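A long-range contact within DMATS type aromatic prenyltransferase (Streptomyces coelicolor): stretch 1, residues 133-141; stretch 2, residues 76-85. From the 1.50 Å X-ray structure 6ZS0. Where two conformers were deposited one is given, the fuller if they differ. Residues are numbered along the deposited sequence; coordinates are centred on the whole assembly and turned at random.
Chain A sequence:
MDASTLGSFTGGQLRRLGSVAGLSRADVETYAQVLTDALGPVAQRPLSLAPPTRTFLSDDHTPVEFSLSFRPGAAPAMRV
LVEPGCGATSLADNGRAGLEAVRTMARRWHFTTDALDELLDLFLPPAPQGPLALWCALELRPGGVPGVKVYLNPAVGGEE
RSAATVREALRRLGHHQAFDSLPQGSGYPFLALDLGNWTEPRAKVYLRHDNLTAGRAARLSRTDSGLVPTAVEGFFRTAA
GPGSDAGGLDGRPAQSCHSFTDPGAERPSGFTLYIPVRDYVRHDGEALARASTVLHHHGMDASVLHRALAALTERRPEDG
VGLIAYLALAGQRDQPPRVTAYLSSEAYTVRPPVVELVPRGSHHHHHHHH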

# COMPACT_ATOMS: atom_id res chain seq x y z
N ALA A 133 -9.65 -5.29 8.75
CA ALA A 133 -9.73 -6.76 8.80
C ALA A 133 -8.94 -7.38 7.65
O ALA A 133 -8.20 -8.32 7.89
CB ALA A 133 -11.18 -7.20 8.77
N LEU A 134 -9.09 -6.88 6.43
CA LEU A 134 -8.43 -7.50 5.25
C LEU A 134 -8.43 -6.52 4.11
O LEU A 134 -9.51 -6.04 3.70
CB LEU A 134 -9.16 -8.79 4.86
CG LEU A 134 -8.45 -9.65 3.80
CD1 LEU A 134 -8.80 -11.11 4.02
CD2 LEU A 134 -8.78 -9.18 2.38
N TRP A 135 -7.25 -6.21 3.61
CA TRP A 135 -7.09 -5.47 2.35
C TRP A 135 -6.39 -6.40 1.37
O TRP A 135 -5.69 -7.32 1.79
CB TRP A 135 -6.26 -4.19 2.52
CG TRP A 135 -6.84 -3.17 3.45
CD1 TRP A 135 -8.13 -3.07 3.90
CD2 TRP A 135 -6.13 -2.06 4.01
NE1 TRP A 135 -8.26 -1.97 4.69
CE2 TRP A 135 -7.05 -1.34 4.79
CE3 TRP A 135 -4.81 -1.64 3.95
CZ2 TRP A 135 -6.67 -0.21 5.50
CZ3 TRP A 135 -4.44 -0.51 4.65
CH2 TRP A 135 -5.36 0.19 5.38
N CYS A 136 -6.61 -6.13 0.11
CA CYS A 136 -6.01 -6.87 -1.01
C CYS A 136 -5.29 -5.87 -1.91
O CYS A 136 -5.88 -4.85 -2.25
CB CYS A 136 -7.10 -7.63 -1.74
SG CYS A 136 -6.42 -8.68 -3.04
N ALA A 137 -4.03 -6.17 -2.27
CA ALA A 137 -3.32 -5.41 -3.31
C ALA A 137 -3.16 -6.32 -4.53
O ALA A 137 -2.74 -7.47 -4.38
CB ALA A 137 -1.99 -4.94 -2.83
N LEU A 138 -3.48 -5.78 -5.67
CA LEU A 138 -3.35 -6.46 -6.96
C LEU A 138 -2.21 -5.81 -7.75
O LEU A 138 -2.28 -4.61 -7.98
CB LEU A 138 -4.69 -6.36 -7.68
CG LEU A 138 -5.83 -7.06 -6.94
CD1 LEU A 138 -7.19 -6.59 -7.38
CD2 LEU A 138 -5.70 -8.56 -7.09
N GLU A 139 -1.20 -6.59 -8.11
CA GLU A 139 -0.14 -6.12 -9.03
C GLU A 139 -0.66 -6.35 -10.45
O GLU A 139 -0.92 -7.53 -10.82
CB GLU A 139 1.17 -6.87 -8.84
CG GLU A 139 2.29 -6.22 -9.67
CD GLU A 139 3.56 -7.02 -9.84
OE1 GLU A 139 3.63 -8.14 -9.28
OE2 GLU A 139 4.48 -6.52 -10.56
N LEU A 140 -0.84 -5.27 -11.19
CA LEU A 140 -1.50 -5.26 -12.51
C LEU A 140 -0.49 -5.66 -13.58
O LEU A 140 0.01 -4.80 -14.27
CB LEU A 140 -2.08 -3.88 -12.71
CG LEU A 140 -3.15 -3.49 -11.69
CD1 LEU A 140 -4.01 -2.38 -12.23
CD2 LEU A 140 -4.01 -4.69 -11.27
N ARG A 141 -0.18 -6.95 -13.63
CA ARG A 141 0.88 -7.53 -14.49
C ARG A 141 0.37 -7.63 -15.92
O ARG A 141 -0.77 -7.99 -16.14
CB ARG A 141 1.27 -8.93 -14.04
CG ARG A 141 1.75 -9.00 -12.61
CD ARG A 141 2.75 -10.09 -12.41
NE ARG A 141 2.19 -11.28 -11.79
CZ ARG A 141 2.51 -11.73 -10.57
NH1 ARG A 141 3.38 -11.08 -9.82
NH2 ARG A 141 1.96 -12.84 -10.11
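Stretch 2 76-85: PAMRVLVEPG

Stretch 2 lies beside stretch 1 as its antiparallel neighbour in a β-sheet: residues 77-82 form an extended strand that runs against the strand around 135-139, the two N-to-C directions making an angle of 162° and the axes approaching to 4.5 Å. The register pairs Cys136 with Val82, Ala137 with Leu81, Leu138 with Val80 and Glu139 with Arg79.

Five backbone hydrogen bonds hold the ladder. Cys136 and Val82 satisfy each other completely, Cys136 N giving to Val82 O at 2.9 Å and Val82 N to Cys136 O at 2.8 Å. Leu138 and Val80 repeat the pattern, with Leu138 N to Val80 O at 2.8 Å and Val80 N to Leu138 O at 3.0 Å. The fifth bond, Leu140 N to Met78 O at 2.8 Å, is nearly straight at 168°. Its counterpart is bridged by solvent: water 1 accepts from Met78 N at 2.9 Å and donates to Leu140 O at 2.6 Å, so the ladder's next rung is completed through one water. The alternate pairs, Ala137-Leu81 and Glu139-Arg79, exchange no backbone hydrogen bonds and draw together to CA-CA distances of 4.2 and 4.4 Å. There, CA-H groups supplement the carbonyls' contacts: Arg79 CA lies 3.1 Å from Leu138 O, and Ala137 CA 3.2 Å from Val80 O.

Beyond the ladder at the other end, the indole donor Trp135 NE1 is satisfied by Glu83 OE1 at 3.0 Å, the carboxylate oxygen meeting the ring at its edge. Water 2 accepts from Ala133 N (2.8 Å) and lies 2.8 Å from the same Glu83 OE1, to which it can donate. Water 3 links backbone to backbone, accepting from Gly85 N at 2.9 Å and lying 2.7 Å from Leu134 O, to which it can donate.

Side chains sort onto the two faces of the sheet. With Cys136 and Leu138 lie Val82 and Val80; Leu138 CB meets Val80 CG1 at 3.9 Å, and Leu140 extends the apolar packing, its CD1 3.8 Å from Met78 CE. On the face of Ala137 and Glu139, Ala137 CB touches Leu81 CD1 at 3.9 Å, while Trp135 CE3 approaches Leu81 CD2 at 4.0 Å. Glu139 CD sits over a face of the Arg79 guanidinium, 3.9 Å from Arg79 NH2; the approach brings opposite charges together without an N-H pointing at Glu139 OE1. That oxygen instead forms a salt bridge with Arg141 NH1 at 3.0 Å, through a weak hydrogen bond within stretch 1.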

# COMPACT_ATOMS: atom_id res chain seq x y z
N PRO A 76 7.28 0.57 -15.42
CA PRO A 76 6.65 0.87 -14.14
C PRO A 76 5.69 -0.27 -13.76
O PRO A 76 5.07 -0.84 -14.70
CB PRO A 76 5.89 2.18 -14.37
CG PRO A 76 6.45 2.75 -15.65
CD PRO A 76 7.03 1.60 -16.44
N ALA A 77 5.67 -0.70 -12.50
CA ALA A 77 4.75 -1.75 -12.00
C ALA A 77 3.60 -1.09 -11.23
O ALA A 77 3.85 -0.40 -10.23
CB ALA A 77 5.47 -2.71 -11.12
N MET A 78 2.37 -1.34 -11.66
CA MET A 78 1.21 -0.69 -11.04
C MET A 78 0.54 -1.66 -10.08
O MET A 78 0.40 -2.84 -10.43
CB MET A 78 0.23 -0.24 -12.10
CG MET A 78 -0.99 0.38 -11.55
SD MET A 78 -1.99 0.95 -12.91
CE MET A 78 -3.52 1.34 -12.04
N ARG A 79 0.15 -1.15 -8.92
CA ARG A 79 -0.71 -1.90 -8.00
C ARG A 79 -1.96 -1.10 -7.68
O ARG A 79 -1.94 0.14 -7.70
CB ARG A 79 0.01 -2.25 -6.70
CG ARG A 79 1.18 -3.18 -6.89
CD ARG A 79 1.96 -3.32 -5.60
NE ARG A 79 2.90 -4.42 -5.73
CZ ARG A 79 4.03 -4.37 -6.44
NH1 ARG A 79 4.37 -3.27 -7.09
NH2 ARG A 79 4.81 -5.44 -6.50
N VAL A 80 -3.01 -1.83 -7.30
CA VAL A 80 -4.22 -1.22 -6.71
C VAL A 80 -4.51 -1.94 -5.40
O VAL A 80 -4.47 -3.19 -5.37
CB VAL A 80 -5.44 -1.26 -7.63
CG1 VAL A 80 -5.81 -2.68 -8.02
CG2 VAL A 80 -6.62 -0.54 -7.00
N LEU A 81 -4.71 -1.15 -4.36
CA LEU A 81 -5.03 -1.63 -3.00
C LEU A 81 -6.51 -1.38 -2.77
O LEU A 81 -7.00 -0.26 -3.05
CB LEU A 81 -4.20 -0.87 -1.98
CG LEU A 81 -4.44 -1.26 -0.52
CD1 LEU A 81 -3.86 -2.64 -0.23
CD2 LEU A 81 -3.83 -0.22 0.39
N VAL A 82 -7.23 -2.38 -2.29
CA VAL A 82 -8.70 -2.26 -2.09
C VAL A 82 -9.10 -2.92 -0.79
O VAL A 82 -8.46 -3.92 -0.37
CB VAL A 82 -9.49 -2.86 -3.27
CG1 VAL A 82 -9.13 -4.31 -3.51
CG2 VAL A 82 -10.98 -2.75 -3.06
N GLU A 83 -10.17 -2.43 -0.18
CA GLU A 83 -10.81 -3.08 0.98
C GLU A 83 -12.10 -3.72 0.50
O GLU A 83 -13.11 -3.04 0.37
CB GLU A 83 -11.05 -2.04 2.07
CG GLU A 83 -11.78 -2.64 3.26
CD GLU A 83 -11.92 -1.70 4.43
OE1 GLU A 83 -11.15 -1.82 5.41
OE2 GLU A 83 -12.79 -0.89 4.37
N PRO A 84 -12.13 -5.02 0.15
CA PRO A 84 -13.33 -5.59 -0.46
C PRO A 84 -14.55 -5.60 0.46
O PRO A 84 -15.69 -5.50 -0.01
CB PRO A 84 -12.92 -7.01 -0.84
CG PRO A 84 -11.46 -7.02 -0.81
CD PRO A 84 -11.03 -5.98 0.21
N GLY A 85 -14.33 -5.58 1.76
CA GLY A 85 -15.43 -5.64 2.74
C GLY A 85 -15.91 -4.27 3.16
O GLY A 85 -16.63 -4.16 4.14
O HOH W 1 1.93 -3.05 -13.99
O HOH W 2 -10.84 -4.40 6.39
O HOH W 3 -12.21 -6.42 3.48